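Local atomic coordinates of eukaryotic translation initiation factor 4 gamma 5 (Trypanosoma cruzi, PDB entry 6OZU), a protein that probably acts as a scaffold in translation initiation, with a helical-repeat MIF4G domain that in relatives binds the helicase eIF4A. Residues A[130-133]-A[134-138]; A[60-63]-A[64-68]; A[180-183]-A[184-188]. All blocks are in the same frame, centred on the assembly; numbering follows the deposited sequence.

Contact 1 (A[130-133]-A[134-138]). With SO4 (sulfate ion), chain I.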
ATOM      1  N   GLY A 130      -0.466  12.894  -8.775  1.00 39.35           N
ATOM      2  CA  GLY A 130      -0.268  13.495  -7.457  1.00 39.19           C
ATOM      3  C   GLY A 130      -1.199  12.946  -6.395  1.00 45.83           C
ATOM      4  O   GLY A 130      -0.868  12.924  -5.198  1.00 45.59           O
ATOM      5  N   LYS A 131      -2.382  12.486  -6.846  1.00 44.47           N
ATOM      6  CA  LYS A 131      -3.403  11.865  -6.013  1.00 45.40           C
ATOM      7  C   LYS A 131      -3.166  10.356  -5.953  1.00 47.73           C
ATOM      8  O   LYS A 131      -3.233   9.777  -4.870  1.00 49.28           O
ATOM      9  CB  LYS A 131      -4.819  12.200  -6.540  1.00 50.26           C
ATOM     10  CG  LYS A 131      -5.198  13.696  -6.362  1.00 67.45           C
ATOM     11  CD  LYS A 131      -6.554  14.085  -6.995  1.00 76.43           C
ATOM     12  CE  LYS A 131      -6.471  15.278  -7.938  1.00 78.93           C
ATOM     13  NZ  LYS A 131      -6.633  16.595  -7.240  1.00 82.15           N
ATOM     14  N   GLN A 132      -2.826   9.738  -7.096  1.00 41.92           N
ATOM     15  CA  GLN A 132      -2.554   8.315  -7.192  1.00 41.03           C
ATOM     16  C   GLN A 132      -1.318   7.866  -6.403  1.00 48.60           C
ATOM     17  O   GLN A 132      -1.344   6.755  -5.873  1.00 50.32           O
ATOM     18  CB  GLN A 132      -2.481   7.858  -8.657  1.00 41.56           C
ATOM     19  CG  GLN A 132      -2.672   6.337  -8.871  1.00 50.97           C
ATOM     20  CD  GLN A 132      -4.076   5.822  -8.566  1.00 57.52           C
ATOM     21  OE1 GLN A 132      -4.602   5.959  -7.456  1.00 55.35           O
ATOM     22  NE2 GLN A 132      -4.708   5.188  -9.538  1.00 43.87           N
ATOM     23  N   LYS A 133      -0.252   8.707  -6.296  1.00 45.53           N
ATOM     24  CA  LYS A 133       0.964   8.355  -5.544  1.00 44.98           C
ATOM     25  C   LYS A 133       0.681   8.049  -4.060  1.00 50.12           C
ATOM     26  O   LYS A 133       1.294   7.130  -3.519  1.00 50.09           O
ATOM     27  CB  LYS A 133       2.097   9.389  -5.706  1.00 47.65           C
ATOM     28  CG  LYS A 133       1.802  10.786  -5.188  1.00 59.82           C
ATOM     29  CD  LYS A 133       3.035  11.490  -4.652  1.00 60.17           C
ATOM     30  CE  LYS A 133       2.600  12.667  -3.803  1.00 78.53           C
ATOM     31  NZ  LYS A 133       3.741  13.576  -3.553  1.00 99.86           N
ATOM     32  N   ALA A 134      -0.288   8.769  -3.434  1.00 48.16           N
ATOM     33  CA  ALA A 134      -0.755   8.562  -2.045  1.00 48.67           C
ATOM     34  C   ALA A 134      -1.262   7.137  -1.824  1.00 50.07           C
ATOM     35  O   ALA A 134      -1.007   6.576  -0.756  1.00 50.27           O
ATOM     36  CB  ALA A 134      -1.851   9.546  -1.704  1.00 50.92           C
ATOM     37  N   ASN A 135      -1.920   6.539  -2.849  1.00 45.41           N
ATOM     38  CA  ASN A 135      -2.443   5.164  -2.795  1.00 45.59           C
ATOM     39  C   ASN A 135      -1.338   4.138  -2.865  1.00 46.75           C
ATOM     40  O   ASN A 135      -1.290   3.205  -2.053  1.00 44.51           O
ATOM     41  CB  ASN A 135      -3.450   4.912  -3.923  1.00 47.38           C
ATOM     42  CG  ASN A 135      -4.807   5.503  -3.683  1.00 53.86           C
ATOM     43  OD1 ASN A 135      -5.286   6.342  -4.440  1.00 39.79           O
ATOM     44  ND2 ASN A 135      -5.457   5.091  -2.624  1.00 54.13           N
ATOM     45  N   ILE A 136      -0.464   4.304  -3.874  1.00 45.14           N
ATOM     46  CA  ILE A 136       0.708   3.460  -4.146  1.00 43.93           C
ATOM     47  C   ILE A 136       1.672   3.500  -2.953  1.00 42.66           C
ATOM     48  O   ILE A 136       2.115   2.439  -2.522  1.00 42.29           O
ATOM     49  CB  ILE A 136       1.378   3.809  -5.504  1.00 47.40           C
ATOM     50  CG1 ILE A 136       0.345   3.905  -6.666  1.00 46.73           C
ATOM     51  CG2 ILE A 136       2.504   2.811  -5.841  1.00 51.05           C
ATOM     52  CD1 ILE A 136      -0.459   2.584  -7.052  1.00 53.33           C
ATOM     53  N   ASN A 137       1.907   4.679  -2.359  1.00 37.92           N
ATOM     54  CA  ASN A 137       2.735   4.778  -1.145  1.00 39.87           C
ATOM     55  C   ASN A 137       2.116   3.906  -0.026  1.00 43.92           C
ATOM     56  O   ASN A 137       2.776   2.996   0.500  1.00 43.31           O
ATOM     57  CB  ASN A 137       2.903   6.244  -0.674  1.00 45.28           C
ATOM     58  CG  ASN A 137       3.776   6.409   0.561  1.00 75.50           C
ATOM     59  OD1 ASN A 137       4.834   5.780   0.701  1.00 60.19           O
ATOM     60  ND2 ASN A 137       3.351   7.261   1.487  1.00 71.85           N
ATOM     61  N   PHE A 138       0.822   4.126   0.250  1.00 39.78           N
ATOM     62  CA  PHE A 138       0.075   3.366   1.235  1.00 39.35           C
ATOM     63  C   PHE A 138       0.178   1.842   0.986  1.00 45.36           C
ATOM     64  O   PHE A 138       0.495   1.114   1.934  1.00 45.48           O
ATOM     65  CB  PHE A 138      -1.362   3.851   1.284  1.00 41.05           C
ATOM     66  CG  PHE A 138      -2.222   3.257   2.382  1.00 43.22           C
ATOM     67  CD1 PHE A 138      -1.707   3.045   3.660  1.00 46.94           C
ATOM     68  CD2 PHE A 138      -3.557   2.976   2.159  1.00 43.99           C
ATOM     69  CE1 PHE A 138      -2.509   2.543   4.684  1.00 47.67           C
ATOM     70  CE2 PHE A 138      -4.359   2.492   3.188  1.00 48.41           C
ATOM     71  CZ  PHE A 138      -3.827   2.268   4.442  1.00 46.82           C
TER
HETATM   72  S   SO4 I 407       3.462  15.358  -0.775  1.00159.21           S
HETATM   73  O1  SO4 I 407       3.300  13.908  -0.692  1.00158.46           O
HETATM   74  O2  SO4 I 407       2.712  16.002   0.301  1.00160.34           O
HETATM   75  O3  SO4 I 407       2.965  15.822  -2.074  1.00158.65           O
HETATM   76  O4  SO4 I 407       4.874  15.721  -0.631  1.00159.40           O
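Q132 and K133 each lend a backbone carbonyl to the next turn of helix: I136 N reaches Q132 O at 3.3 Å in a nearly straight bond (171°), and N137 N reaches K133 O at 2.8 Å. Q132 O also takes a weak bond from N135 N at 3.1 Å. The CG1 of I136 lies close against that same oxygen, 3.4 Å from Q132 O. The side chain of Q132 starts anti to its own backbone N (chi1 -160°) and then bends at chi2. This lays its amide across that of N135, with the two planes 72° apart. Beyond the pair, Q132 NE2 bonds to A102 O, which ties the buried amide to helix 82-112. All of this lies within helix 118-144, one of the antiparallel helices that build the HEAT-like solenoid of MIF4G domains. Q132, K133 and I136 all touch H178 of helix 173-186. The end of K133 runs away from there to a sulfate ion. Its CG sits between the backbone N and the carbonyl carbon, the crowded position. K133 NZ bonds to sulfate O3 at 2.8 Å and more weakly to O1 at 2.9 Å. The sulfate probably comes from the crystallisation liquor. N137, also partly open to solvent, keeps its CB 3.4 Å from K133 O, while its side chain reaches S60.

Contact 2 (A[60-63]-A[64-68]); sequences SIFV and PYYVK
The phenol ring of Y66 lies flat against the carbonyl of F62. F62 O sits 3.5 Å above the plane of that ring, over its centre. F62 O is 3.2 Å from its donor Y66 N. F62 O also takes a weak bond at 2.9 Å from Y65 N. The side chains of F62 and Y66 run side by side, pointing the same way, with F62 CB 3.7 Å from Y66 CZ and Y66 OH 3.3 Å from F62 CD2, at the edge of the F62 ring. V63 meets the Y66 ring crosswise, its CG2 4.1 Å from Y66 CD2, while its other methyl faces V67. Y65 turns a ring edge to F62, with F62 CA in the plane of the ring and 3.7 Å from Y65 CD2. CG of Y66 stays beside the backbone N (chi1 -59°), which swings the ring back over the preceding turn. Further out, Y66 OH bonds to K53 NZ and weakly to D59 OD1, fixing the ring's far end. Residues 63-68 open helix 63-76, and F62 lies just before it. P64 fits an opening turn, where no N-H is needed for an earlier carbonyl. V67 N then bonds to V63 O at 3.1 Å. V63 and P64 pack on L141 and V67 on F138, all on helix 118-144, whereas Y65 and K68 lean on L23 of helix 23-31.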
ATOM      1  N   SER A  60       2.238  11.680   3.778  1.00 83.35           N
ATOM      2  CA  SER A  60       3.208  10.662   3.312  1.00 82.33           C
ATOM      3  C   SER A  60       4.284  10.246   4.334  1.00 85.48           C
ATOM      4  O   SER A  60       4.659   9.069   4.376  1.00 83.92           O
ATOM      5  CB  SER A  60       3.872  11.066   1.997  1.00 86.02           C
ATOM      6  OG  SER A  60       4.986  11.922   2.191  1.00 97.77           O
ATOM      7  N   ILE A  61       4.759  11.226   5.144  1.00 83.12           N
ATOM      8  CA  ILE A  61       5.771  11.124   6.213  1.00 83.46           C
ATOM      9  C   ILE A  61       5.259  10.362   7.463  1.00 86.65           C
ATOM     10  O   ILE A  61       6.007   9.552   8.023  1.00 86.37           O
ATOM     11  CB  ILE A  61       6.368  12.516   6.618  1.00 87.66           C
ATOM     12  CG1 ILE A  61       5.828  13.702   5.758  1.00 87.47           C
ATOM     13  CG2 ILE A  61       7.892  12.476   6.618  1.00 88.59           C
ATOM     14  CD1 ILE A  61       4.563  14.414   6.308  1.00 91.64           C
ATOM     15  N   PHE A  62       4.013  10.675   7.923  1.00 81.79           N
ATOM     16  CA  PHE A  62       3.364  10.064   9.091  1.00 81.58           C
ATOM     17  C   PHE A  62       2.660   8.731   8.776  1.00 80.18           C
ATOM     18  O   PHE A  62       2.278   8.023   9.706  1.00 79.80           O
ATOM     19  CB  PHE A  62       2.336  11.008   9.753  1.00 85.38           C
ATOM     20  CG  PHE A  62       2.527  12.505   9.672  1.00 88.84           C
ATOM     21  CD1 PHE A  62       3.755  13.087   9.981  1.00 93.13           C
ATOM     22  CD2 PHE A  62       1.448  13.344   9.403  1.00 92.09           C
ATOM     23  CE1 PHE A  62       3.926  14.470   9.904  1.00 95.31           C
ATOM     24  CE2 PHE A  62       1.612  14.731   9.356  1.00 96.24           C
ATOM     25  CZ  PHE A  62       2.853  15.284   9.596  1.00 95.24           C
ATOM     26  N   VAL A  63       2.473   8.399   7.484  1.00 72.63           N
ATOM     27  CA  VAL A  63       1.788   7.185   7.052  1.00 71.11           C
ATOM     28  C   VAL A  63       2.476   5.912   7.635  1.00 75.56           C
ATOM     29  O   VAL A  63       1.730   5.056   8.130  1.00 75.12           O
ATOM     30  CB  VAL A  63       1.528   7.122   5.522  1.00 73.07           C
ATOM     31  CG1 VAL A  63       0.897   5.793   5.116  1.00 72.28           C
ATOM     32  CG2 VAL A  63       0.611   8.262   5.097  1.00 72.93           C
ATOM     33  N   PRO A  64       3.836   5.785   7.721  1.00 71.71           N
ATOM     34  CA  PRO A  64       4.408   4.576   8.354  1.00 70.79           C
ATOM     35  C   PRO A  64       3.997   4.439   9.819  1.00 73.82           C
ATOM     36  O   PRO A  64       3.920   3.319  10.315  1.00 73.68           O
ATOM     37  CB  PRO A  64       5.922   4.782   8.236  1.00 72.75           C
ATOM     38  CG  PRO A  64       6.112   5.799   7.185  1.00 76.67           C
ATOM     39  CD  PRO A  64       4.907   6.681   7.232  1.00 72.85           C
ATOM     40  N   TYR A  65       3.717   5.576  10.501  1.00 69.96           N
ATOM     41  CA  TYR A  65       3.301   5.576  11.906  1.00 70.50           C
ATOM     42  C   TYR A  65       1.867   5.110  12.070  1.00 72.31           C
ATOM     43  O   TYR A  65       1.583   4.435  13.052  1.00 72.40           O
ATOM     44  CB  TYR A  65       3.529   6.939  12.588  1.00 73.22           C
ATOM     45  CG  TYR A  65       4.972   7.380  12.540  1.00 76.55           C
ATOM     46  CD1 TYR A  65       5.930   6.791  13.364  1.00 79.88           C
ATOM     47  CD2 TYR A  65       5.397   8.349  11.633  1.00 77.06           C
ATOM     48  CE1 TYR A  65       7.271   7.165  13.295  1.00 82.50           C
ATOM     49  CE2 TYR A  65       6.733   8.737  11.558  1.00 78.50           C
ATOM     50  CZ  TYR A  65       7.666   8.147  12.396  1.00 89.70           C
ATOM     51  OH  TYR A  65       8.985   8.518  12.318  1.00 92.38           O
ATOM     52  N   TYR A  66       0.966   5.479  11.120  1.00 66.88           N
ATOM     53  CA  TYR A  66      -0.444   5.083  11.097  1.00 66.02           C
ATOM     54  C   TYR A  66      -0.503   3.584  10.926  1.00 66.08           C
ATOM     55  O   TYR A  66      -1.247   2.903  11.642  1.00 66.17           O
ATOM     56  CB  TYR A  66      -1.203   5.727   9.919  1.00 66.92           C
ATOM     57  CG  TYR A  66      -1.199   7.233   9.878  1.00 71.06           C
ATOM     58  CD1 TYR A  66      -1.108   7.985  11.046  1.00 75.34           C
ATOM     59  CD2 TYR A  66      -1.319   7.913   8.674  1.00 71.82           C
ATOM     60  CE1 TYR A  66      -1.125   9.378  11.014  1.00 77.59           C
ATOM     61  CE2 TYR A  66      -1.282   9.305   8.623  1.00 74.07           C
ATOM     62  CZ  TYR A  66      -1.206  10.035   9.799  1.00 85.52           C
ATOM     63  OH  TYR A  66      -1.201  11.407   9.754  1.00 91.70           O
ATOM     64  N   VAL A  67       0.298   3.082   9.970  1.00 58.53           N
ATOM     65  CA  VAL A  67       0.438   1.679   9.612  1.00 56.40           C
ATOM     66  C   VAL A  67       1.045   0.894  10.803  1.00 61.33           C
ATOM     67  O   VAL A  67       0.581  -0.208  11.089  1.00 62.94           O
ATOM     68  CB  VAL A  67       1.197   1.560   8.258  1.00 58.26           C
ATOM     69  CG1 VAL A  67       1.697   0.163   8.004  1.00 57.76           C
ATOM     70  CG2 VAL A  67       0.316   2.003   7.096  1.00 57.12           C
ATOM     71  N   LYS A  68       1.990   1.505  11.560  1.00 57.22           N
ATOM     72  CA  LYS A  68       2.589   0.897  12.761  1.00 57.18           C
ATOM     73  C   LYS A  68       1.600   0.793  13.941  1.00 61.97           C
ATOM     74  O   LYS A  68       1.783  -0.059  14.818  1.00 63.29           O
ATOM     75  CB  LYS A  68       3.865   1.632  13.180  1.00 59.53           C
ATOM     76  CG  LYS A  68       5.085   1.208  12.379  1.00 63.91           C
ATOM     77  CD  LYS A  68       6.318   2.022  12.745  1.00 69.88           C
ATOM     78  CE  LYS A  68       7.439   1.801  11.776  1.00 65.72           C
ATOM     79  NZ  LYS A  68       7.113   2.317  10.429  1.00 71.59           N
TER

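Contact 3 (A[180-183]-A[184-188])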
ATOM      1  N   MET A 180       8.425   2.606  -9.511  1.00 43.36           N
ATOM      2  CA  MET A 180       9.803   2.762  -9.018  1.00 43.85           C
ATOM      3  C   MET A 180       9.789   3.106  -7.549  1.00 48.14           C
ATOM      4  O   MET A 180      10.685   2.725  -6.791  1.00 46.62           O
ATOM      5  CB  MET A 180      10.603   3.884  -9.724  1.00 46.90           C
ATOM      6  CG  MET A 180      10.436   3.983 -11.206  1.00 50.51           C
ATOM      7  SD  MET A 180      11.434   5.295 -11.962  1.00 53.26           S
ATOM      8  CE  MET A 180      11.477   6.460 -10.668  1.00 49.24           C
ATOM      9  N   ASN A 181       8.807   3.880  -7.161  1.00 47.45           N
ATOM     10  CA  ASN A 181       8.708   4.316  -5.789  1.00 47.91           C
ATOM     11  C   ASN A 181       8.257   3.163  -4.901  1.00 47.88           C
ATOM     12  O   ASN A 181       8.874   2.946  -3.859  1.00 47.58           O
ATOM     13  CB  ASN A 181       7.889   5.586  -5.712  1.00 48.87           C
ATOM     14  CG  ASN A 181       8.709   6.759  -6.239  1.00 63.76           C
ATOM     15  OD1 ASN A 181       9.728   7.144  -5.658  1.00 57.02           O
ATOM     16  ND2 ASN A 181       8.339   7.297  -7.398  1.00 52.40           N
ATOM     17  N   LEU A 182       7.360   2.317  -5.415  1.00 43.60           N
ATOM     18  CA  LEU A 182       6.896   1.068  -4.786  1.00 43.44           C
ATOM     19  C   LEU A 182       8.120   0.128  -4.659  1.00 45.17           C
ATOM     20  O   LEU A 182       8.420  -0.357  -3.560  1.00 44.96           O
ATOM     21  CB  LEU A 182       5.843   0.437  -5.700  1.00 43.74           C
ATOM     22  CG  LEU A 182       4.704  -0.413  -5.125  1.00 50.70           C
ATOM     23  CD1 LEU A 182       4.713  -1.778  -5.697  1.00 50.81           C
ATOM     24  CD2 LEU A 182       4.639  -0.410  -3.605  1.00 56.18           C
ATOM     25  N   LEU A 183       8.862  -0.060  -5.786  1.00 38.90           N
ATOM     26  CA  LEU A 183      10.097  -0.829  -5.862  1.00 38.41           C
ATOM     27  C   LEU A 183      11.107  -0.398  -4.798  1.00 42.60           C
ATOM     28  O   LEU A 183      11.727  -1.252  -4.182  1.00 45.01           O
ATOM     29  CB  LEU A 183      10.741  -0.719  -7.261  1.00 37.90           C
ATOM     30  CG  LEU A 183      12.059  -1.480  -7.449  1.00 41.91           C
ATOM     31  CD1 LEU A 183      11.832  -2.980  -7.268  1.00 42.91           C
ATOM     32  CD2 LEU A 183      12.738  -1.138  -8.760  1.00 39.97           C
ATOM     33  N   LEU A 184      11.288   0.903  -4.590  1.00 37.77           N
ATOM     34  CA  LEU A 184      12.235   1.389  -3.587  1.00 39.21           C
ATOM     35  C   LEU A 184      11.820   1.023  -2.152  1.00 43.84           C
ATOM     36  O   LEU A 184      12.652   0.584  -1.366  1.00 44.38           O
ATOM     37  CB  LEU A 184      12.474   2.895  -3.774  1.00 39.40           C
ATOM     38  CG  LEU A 184      13.599   3.518  -3.011  1.00 44.84           C
ATOM     39  CD1 LEU A 184      14.948   2.845  -3.326  1.00 46.25           C
ATOM     40  CD2 LEU A 184      13.698   4.968  -3.351  1.00 46.87           C
ATOM     41  N   THR A 185      10.530   1.099  -1.872  1.00 40.58           N
ATOM     42  CA  THR A 185       9.891   0.742  -0.613  1.00 40.80           C
ATOM     43  C   THR A 185       9.909  -0.772  -0.321  1.00 45.53           C
ATOM     44  O   THR A 185      10.314  -1.173   0.773  1.00 46.41           O
ATOM     45  CB  THR A 185       8.450   1.323  -0.611  1.00 45.81           C
ATOM     46  OG1 THR A 185       8.524   2.733  -0.882  1.00 50.12           O
ATOM     47  CG2 THR A 185       7.673   1.043   0.698  1.00 38.52           C
ATOM     48  N   CYS A 186       9.479  -1.601  -1.292  1.00 41.61           N
ATOM     49  CA  CYS A 186       9.306  -3.040  -1.114  1.00 42.44           C
ATOM     50  C   CYS A 186      10.453  -3.915  -1.588  1.00 47.54           C
ATOM     51  O   CYS A 186      10.486  -5.088  -1.208  1.00 49.35           O
ATOM     52  CB  CYS A 186       7.995  -3.487  -1.762  1.00 43.23           C
ATOM     53  SG  CYS A 186       6.557  -2.489  -1.311  1.00 46.96           S
ATOM     54  N   GLY A 187      11.301  -3.406  -2.475  1.00 42.58           N
ATOM     55  CA  GLY A 187      12.369  -4.194  -3.076  1.00 42.47           C
ATOM     56  C   GLY A 187      13.682  -4.247  -2.333  1.00 47.93           C
ATOM     57  O   GLY A 187      14.588  -4.988  -2.740  1.00 47.78           O
ATOM     58  N   LYS A 188      13.805  -3.457  -1.245  1.00 45.51           N
ATOM     59  CA  LYS A 188      15.051  -3.360  -0.499  1.00 46.92           C
ATOM     60  C   LYS A 188      14.790  -3.109   0.972  1.00 52.86           C
ATOM     61  O   LYS A 188      13.899  -2.331   1.289  1.00 49.92           O
ATOM     62  CB  LYS A 188      15.887  -2.208  -1.101  1.00 48.43           C
ATOM     63  CG  LYS A 188      17.358  -2.322  -0.915  1.00 50.35           C
ATOM     64  CD  LYS A 188      18.047  -1.100  -1.380  1.00 55.31           C
ATOM     65  CE  LYS A 188      19.523  -1.156  -1.110  1.00 48.50           C
ATOM     66  NZ  LYS A 188      20.247  -0.081  -1.818  1.00 49.37           N
TER
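L182 lays its CD2 methyl against the thiol of C186 one turn on, 3.6 Å from C186 SG. C186 SG stays beside its backbone N (chi1 -49°), and that brings the sulfur back along the helix toward L182. The backbones are joined as well: C186 N bonds to L182 O at 2.8 Å. Both side chains are buried and both touch F201 of helix 194-208. L182 also packs on I136 and C186 on F143, so this face of helix 173-186 lies between helices 118-144 and 194-208, as in a layered helical-repeat fold. L183 reaches a third neighbour, T224 and I228 of helix 215-235. A different face is polar. T185 OG1 donates to N181 O at 3.0 Å, and T185 N bonds to the same oxygen at 3.2 Å. The two donors come from opposite faces of the carbonyl plane, so one residue grips N181 O twice. This is the familiar way in which a helical threonine returns its hydroxyl to the carbonyl four residues earlier. T185 OG1 also bonds to a glycerol, probably from the crystallisation liquor. G187 N meets L183 O at 2.8 Å, with a bent N-H...O angle of 139°. K188 is extended, so the helical path has been left by then. The chemistry is thus split: carbon and sulfur fill the inward side, and on the T185 side a side-chain hydroxyl is satisfied by the helix's own backbone.

Overall arrangement
Contact 1 lies inside a helix, contact 2 at the start of one and contact 3 where one runs out. Each is partly buried. Contact 1 lies nearest the chain centre and touches both others: F138 CD1 packs on V63 CG1 of contact 2, and the I136 backbone meets L182 of contact 3. Contacts 2 and 3 do not touch, with about 8 Å between nearest atoms. Helix 118-144 is the element that both of them touch. Their chemistry differs: contact 2 is largely aromatic and apolar, with a carbonyl over a ring face, contact 3 pairs aliphatic and sulfur groups with a threonine hydroxyl, and contact 1 mixes a buried amide with an exposed lysine. The sulfate bound by K133 also lies near S60.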